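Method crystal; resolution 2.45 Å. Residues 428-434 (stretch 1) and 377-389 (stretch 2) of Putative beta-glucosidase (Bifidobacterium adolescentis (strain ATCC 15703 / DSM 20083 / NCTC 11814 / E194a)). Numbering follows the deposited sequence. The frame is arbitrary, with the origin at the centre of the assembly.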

ATOM      1  N   ALA A 428     -12.618  18.706 -15.499  1.00 31.05           N
ATOM      2  CA  ALA A 428     -13.064  20.089 -15.344  1.00 33.09           C
ATOM      3  C   ALA A 428     -14.574  20.236 -15.490  1.00 34.88           C
ATOM      4  O   ALA A 428     -15.177  21.089 -14.826  1.00 33.81           O
ATOM      5  CB  ALA A 428     -12.353  20.982 -16.360  1.00 32.65           C
ATOM      6  N   LYS A 429     -15.198  19.443 -16.363  1.00 36.04           N
ATOM      7  CA  LYS A 429     -16.645  19.540 -16.519  1.00 38.47           C
ATOM      8  C   LYS A 429     -17.380  19.066 -15.268  1.00 39.37           C
ATOM      9  O   LYS A 429     -18.505  19.515 -15.009  1.00 40.02           O
ATOM     10  CB  LYS A 429     -17.087  18.764 -17.763  1.00 38.26           C
ATOM     11  CG  LYS A 429     -16.794  17.276 -17.734  1.00 36.26           C
ATOM     12  CD  LYS A 429     -17.243  16.621 -19.035  1.00 36.41           C
ATOM     13  CE  LYS A 429     -16.998  15.122 -19.017  1.00 33.42           C
ATOM     14  NZ  LYS A 429     -17.470  14.464 -20.265  1.00 33.58           N
ATOM     15  N   GLN A 430     -16.764  18.172 -14.483  1.00 38.26           N
ATOM     16  CA  GLN A 430     -17.333  17.793 -13.191  1.00 36.92           C
ATOM     17  C   GLN A 430     -17.237  18.932 -12.184  1.00 38.32           C
ATOM     18  O   GLN A 430     -18.112  19.084 -11.325  1.00 41.31           O
ATOM     19  CB  GLN A 430     -16.639  16.554 -12.646  1.00 35.35           C
ATOM     20  CG  GLN A 430     -16.763  15.335 -13.523  1.00 36.15           C
ATOM     21  CD  GLN A 430     -16.144  14.118 -12.876  1.00 33.80           C
ATOM     22  OE1 GLN A 430     -15.974  14.073 -11.657  1.00 32.13           O
ATOM     23  NE2 GLN A 430     -15.795  13.127 -13.687  1.00 32.97           N
ATOM     24  N   VAL A 431     -16.156  19.707 -12.237  1.00 37.24           N
ATOM     25  CA  VAL A 431     -16.062  20.886 -11.384  1.00 37.21           C
ATOM     26  C   VAL A 431     -17.091  21.932 -11.796  1.00 40.87           C
ATOM     27  O   VAL A 431     -17.723  22.568 -10.944  1.00 41.99           O
ATOM     28  CB  VAL A 431     -14.634  21.451 -11.407  1.00 34.89           C
ATOM     29  CG1 VAL A 431     -14.551  22.684 -10.539  1.00 35.51           C
ATOM     30  CG2 VAL A 431     -13.655  20.399 -10.919  1.00 32.82           C
ATOM     31  N   GLU A 432     -17.280  22.128 -13.105  1.00 42.83           N
ATOM     32  CA  GLU A 432     -18.283  23.084 -13.566  1.00 46.53           C
ATOM     33  C   GLU A 432     -19.675  22.695 -13.095  1.00 44.71           C
ATOM     34  O   GLU A 432     -20.460  23.557 -12.685  1.00 46.11           O
ATOM     35  CB  GLU A 432     -18.256  23.203 -15.090  1.00 51.01           C
ATOM     36  CG  GLU A 432     -17.094  24.012 -15.637  1.00 54.55           C
ATOM     37  CD  GLU A 432     -16.903  23.810 -17.127  1.00 58.01           C
ATOM     38  OE1 GLU A 432     -15.885  23.200 -17.526  1.00 57.56           O
ATOM     39  OE2 GLU A 432     -17.784  24.251 -17.900  1.00 62.16           O
ATOM     40  N   LEU A 433     -20.002  21.402 -13.146  1.00 42.37           N
ATOM     41  CA  LEU A 433     -21.311  20.955 -12.680  1.00 41.99           C
ATOM     42  C   LEU A 433     -21.477  21.209 -11.190  1.00 40.99           C
ATOM     43  O   LEU A 433     -22.551  21.626 -10.739  1.00 43.34           O
ATOM     44  CB  LEU A 433     -21.508  19.475 -12.994  1.00 41.60           C
ATOM     45  CG  LEU A 433     -22.773  18.874 -12.384  1.00 42.03           C
ATOM     46  CD1 LEU A 433     -24.003  19.414 -13.080  1.00 44.35           C
ATOM     47  CD2 LEU A 433     -22.732  17.362 -12.464  1.00 39.97           C
ATOM     48  N   LEU A 434     -20.427  20.958 -10.408  1.00 38.30           N
ATOM     49  CA  LEU A 434     -20.492  21.232  -8.978  1.00 38.99           C
ATOM     50  C   LEU A 434     -20.743  22.712  -8.709  1.00 42.34           C
ATOM     51  O   LEU A 434     -21.575  23.061  -7.862  1.00 43.04           O
ATOM     52  CB  LEU A 434     -19.203  20.770  -8.299  1.00 37.40           C
ATOM     53  CG  LEU A 434     -19.019  21.147  -6.825  1.00 36.40           C
ATOM     54  CD1 LEU A 434     -20.176  20.647  -5.967  1.00 36.13           C
ATOM     55  CD2 LEU A 434     -17.686  20.616  -6.305  1.00 33.20           C
TER
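Stretch 2 (377-389) PGFTLDLEPADRT

Stretch 2 is mostly loop, becoming helical only at Arg-388 and Thr-389, and it wraps round one side of the helix formed by 428-434. The nearest CA pairs set the register: Leu-433 CA to Gly-378 CA is 7.0 Å, Gln-430 CA to Phe-379 CA is 6.8 Å, and Lys-429 CA to Ala-386 CA is 5.5 Å. From Gly-378 to Ala-386 the nearest CA atoms of the helix thus step back from Leu-433 to Lys-429. Together the two stretches bury 484 Å².

Lys-429 gives up the most surface, 137 Å². With chi1 near +60° (p) and chi2 to chi4 all t, its side chain is fully extended beyond CB, and the loop from Thr-380 to Glu-384 curls round its ammonium group. Lys-429 NZ donates to Glu-384 O (2.6 Å), Asp-382 O (3.0 Å) and Thr-380 OG1 (3.1 Å); a weak bond to Asp-382 OD1 (3.2 Å) is also a salt bridge. The loop braces this site itself, since Thr-380 OG1 donates to Asp-382 OD1 at 2.5 Å. Nearer the helix backbone, Lys-429 CB meets Ala-386 CB at 3.8 Å.

Phe-379, covered over 85 Å², lies in an extended conformation (phi/psi -150/169) with its CA-to-CB bond toward the helix. Gln-430 CG sits 3.7 Å from the centroid of the Phe-379 ring and 13° off its normal, a CH-pi contact over one face. Leu-433 CD2 instead approaches the ring edge, 3.5 Å from Phe-379 CD2.

That same methyl, Leu-433 CD2, lies 3.8 Å from Gly-378 CA; an ideal CB on Gly-378 would come within 2.7 Å of it, a clash, and the positive phi of 75° independently favours glycine. Water 1 links the stretches further, accepting from Gln-430 NE2 (2.5 Å) and donating to Thr-380 O (3.1 Å). Near the end of stretch 2, Arg-388 NH2 and Glu-432 OE2 form a long salt bridge of 3.7 Å.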

ATOM      1  N   PRO A 377     -27.646  12.035 -14.125  1.00 38.82           N
ATOM      2  CA  PRO A 377     -26.235  11.715 -14.411  1.00 37.57           C
ATOM      3  C   PRO A 377     -25.325  12.923 -14.296  1.00 37.70           C
ATOM      4  O   PRO A 377     -24.210  12.810 -13.774  1.00 36.32           O
ATOM      5  CB  PRO A 377     -26.283  11.168 -15.846  1.00 37.71           C
ATOM      6  CG  PRO A 377     -27.710  10.759 -16.060  1.00 39.37           C
ATOM      7  CD  PRO A 377     -28.532  11.717 -15.256  1.00 40.24           C
ATOM      8  N   GLY A 378     -25.779  14.083 -14.753  1.00 39.41           N
ATOM      9  CA  GLY A 378     -24.983  15.304 -14.689  1.00 39.71           C
ATOM     10  C   GLY A 378     -23.870  15.394 -15.696  1.00 40.52           C
ATOM     11  O   GLY A 378     -23.725  16.414 -16.375  1.00 41.09           O
ATOM     12  N   PHE A 379     -23.073  14.337 -15.821  1.00 40.01           N
ATOM     13  CA  PHE A 379     -21.933  14.330 -16.722  1.00 39.78           C
ATOM     14  C   PHE A 379     -21.705  12.904 -17.199  1.00 39.92           C
ATOM     15  O   PHE A 379     -22.291  11.950 -16.682  1.00 39.63           O
ATOM     16  CB  PHE A 379     -20.684  14.903 -16.042  1.00 38.61           C
ATOM     17  CG  PHE A 379     -20.317  14.202 -14.761  1.00 38.55           C
ATOM     18  CD1 PHE A 379     -19.432  13.135 -14.762  1.00 37.56           C
ATOM     19  CD2 PHE A 379     -20.859  14.609 -13.554  1.00 39.55           C
ATOM     20  CE1 PHE A 379     -19.096  12.492 -13.584  1.00 36.45           C
ATOM     21  CE2 PHE A 379     -20.528  13.968 -12.373  1.00 38.40           C
ATOM     22  CZ  PHE A 379     -19.646  12.910 -12.389  1.00 36.50           C
ATOM     23  N   THR A 380     -20.848  12.767 -18.201  1.00 41.64           N
ATOM     24  CA  THR A 380     -20.477  11.463 -18.724  1.00 43.57           C
ATOM     25  C   THR A 380     -19.073  11.085 -18.269  1.00 42.89           C
ATOM     26  O   THR A 380     -18.253  11.939 -17.925  1.00 42.54           O
ATOM     27  CB  THR A 380     -20.569  11.453 -20.250  1.00 46.68           C
ATOM     28  OG1 THR A 380     -19.805  12.542 -20.781  1.00 34.56           O
ATOM     29  CG2 THR A 380     -22.016  11.596 -20.686  1.00 35.52           C
ATOM     30  N   LEU A 381     -18.811   9.775 -18.248  1.00 43.08           N
ATOM     31  CA  LEU A 381     -17.522   9.254 -17.807  1.00 42.81           C
ATOM     32  C   LEU A 381     -16.501   9.182 -18.932  1.00 46.89           C
ATOM     33  O   LEU A 381     -15.612   8.323 -18.907  1.00 49.03           O
ATOM     34  CB  LEU A 381     -17.707   7.884 -17.155  1.00 40.56           C
ATOM     35  CG  LEU A 381     -18.616   7.871 -15.920  1.00 39.01           C
ATOM     36  CD1 LEU A 381     -18.669   6.488 -15.275  1.00 37.88           C
ATOM     37  CD2 LEU A 381     -18.186   8.927 -14.912  1.00 37.92           C
ATOM     38  N   ASP A 382     -16.604  10.060 -19.917  1.00 50.01           N
ATOM     39  CA  ASP A 382     -15.697  10.117 -21.050  1.00 51.89           C
ATOM     40  C   ASP A 382     -15.024  11.482 -21.100  1.00 52.28           C
ATOM     41  O   ASP A 382     -15.277  12.360 -20.272  1.00 51.50           O
ATOM     42  CB  ASP A 382     -16.432   9.819 -22.360  1.00 53.45           C
ATOM     43  CG  ASP A 382     -17.708  10.618 -22.518  1.00 54.26           C
ATOM     44  OD1 ASP A 382     -17.761  11.784 -22.067  1.00 54.28           O
ATOM     45  OD2 ASP A 382     -18.664  10.074 -23.110  1.00 55.22           O
ATOM     46  N   LEU A 383     -14.143  11.636 -22.088  1.00 52.84           N
ATOM     47  CA  LEU A 383     -13.430  12.882 -22.329  1.00 52.46           C
ATOM     48  C   LEU A 383     -14.234  13.868 -23.169  1.00 52.66           C
ATOM     49  O   LEU A 383     -13.727  14.953 -23.475  1.00 53.54           O
ATOM     50  CB  LEU A 383     -12.089  12.587 -23.007  1.00 53.47           C
ATOM     51  N   GLU A 384     -15.462  13.516 -23.548  1.00 51.48           N
ATOM     52  CA  GLU A 384     -16.299  14.403 -24.338  1.00 51.74           C
ATOM     53  C   GLU A 384     -16.560  15.705 -23.577  1.00 49.48           C
ATOM     54  O   GLU A 384     -16.522  15.730 -22.343  1.00 47.52           O
ATOM     55  CB  GLU A 384     -17.625  13.721 -24.679  1.00 52.91           C
ATOM     56  N   PRO A 385     -16.824  16.804 -24.286  1.00 49.68           N
ATOM     57  CA  PRO A 385     -17.108  18.073 -23.603  1.00 48.22           C
ATOM     58  C   PRO A 385     -18.360  17.986 -22.740  1.00 46.23           C
ATOM     59  O   PRO A 385     -19.098  16.996 -22.739  1.00 44.82           O
ATOM     60  CB  PRO A 385     -17.275  19.072 -24.756  1.00 51.29           C
ATOM     61  CG  PRO A 385     -17.530  18.240 -25.965  1.00 52.77           C
ATOM     62  CD  PRO A 385     -16.772  16.971 -25.750  1.00 51.60           C
ATOM     63  N   ALA A 386     -18.584  19.053 -21.976  1.00 46.27           N
ATOM     64  CA  ALA A 386     -19.706  19.097 -21.048  1.00 46.50           C
ATOM     65  C   ALA A 386     -21.030  19.096 -21.800  1.00 49.40           C
ATOM     66  O   ALA A 386     -21.159  19.715 -22.860  1.00 52.83           O
ATOM     67  CB  ALA A 386     -19.607  20.336 -20.160  1.00 46.89           C
ATOM     68  N   ASP A 387     -22.010  18.364 -21.273  1.00 49.06           N
ATOM     69  CA  ASP A 387     -23.353  18.341 -21.842  1.00 50.89           C
ATOM     70  C   ASP A 387     -24.220  19.317 -21.050  1.00 51.68           C
ATOM     71  O   ASP A 387     -24.558  19.058 -19.892  1.00 51.05           O
ATOM     72  CB  ASP A 387     -23.927  16.922 -21.829  1.00 50.69           C
ATOM     73  CG  ASP A 387     -25.278  16.822 -22.531  1.00 52.83           C
ATOM     74  OD1 ASP A 387     -25.771  17.841 -23.055  1.00 54.99           O
ATOM     75  OD2 ASP A 387     -25.835  15.706 -22.595  1.00 52.64           O
ATOM     76  N   ARG A 388     -24.570  20.443 -21.679  1.00 54.06           N
ATOM     77  CA  ARG A 388     -25.408  21.437 -21.017  1.00 56.48           C
ATOM     78  C   ARG A 388     -26.782  20.879 -20.670  1.00 55.86           C
ATOM     79  O   ARG A 388     -27.406  21.324 -19.700  1.00 55.64           O
ATOM     80  CB  ARG A 388     -25.537  22.684 -21.893  1.00 60.01           C
ATOM     81  CG  ARG A 388     -24.226  23.428 -22.078  1.00 60.64           C
ATOM     82  CD  ARG A 388     -23.818  24.129 -20.789  1.00 60.94           C
ATOM     83  NE  ARG A 388     -22.510  24.773 -20.886  1.00 62.28           N
ATOM     84  CZ  ARG A 388     -21.377  24.211 -20.472  1.00 61.11           C
ATOM     85  NH1 ARG A 388     -21.405  23.005 -19.927  1.00 59.36           N
ATOM     86  NH2 ARG A 388     -20.220  24.850 -20.592  1.00 61.57           N
ATOM     87  N   THR A 389     -27.267  19.904 -21.442  1.00 55.10           N
ATOM     88  CA  THR A 389     -28.576  19.323 -21.162  1.00 54.41           C
ATOM     89  C   THR A 389     -28.537  18.482 -19.894  1.00 51.06           C
ATOM     90  O   THR A 389     -29.414  18.599 -19.030  1.00 51.33           O
ATOM     91  CB  THR A 389     -29.049  18.484 -22.347  1.00 55.72           C
ATOM     92  OG1 THR A 389     -29.026  19.283 -23.537  1.00 57.66           O
ATOM     93  CG2 THR A 389     -30.470  17.985 -22.103  1.00 56.54           C
TER
HETATM   94  O   HOH W   1     -16.085  13.208 -16.153  1.00 36.63           O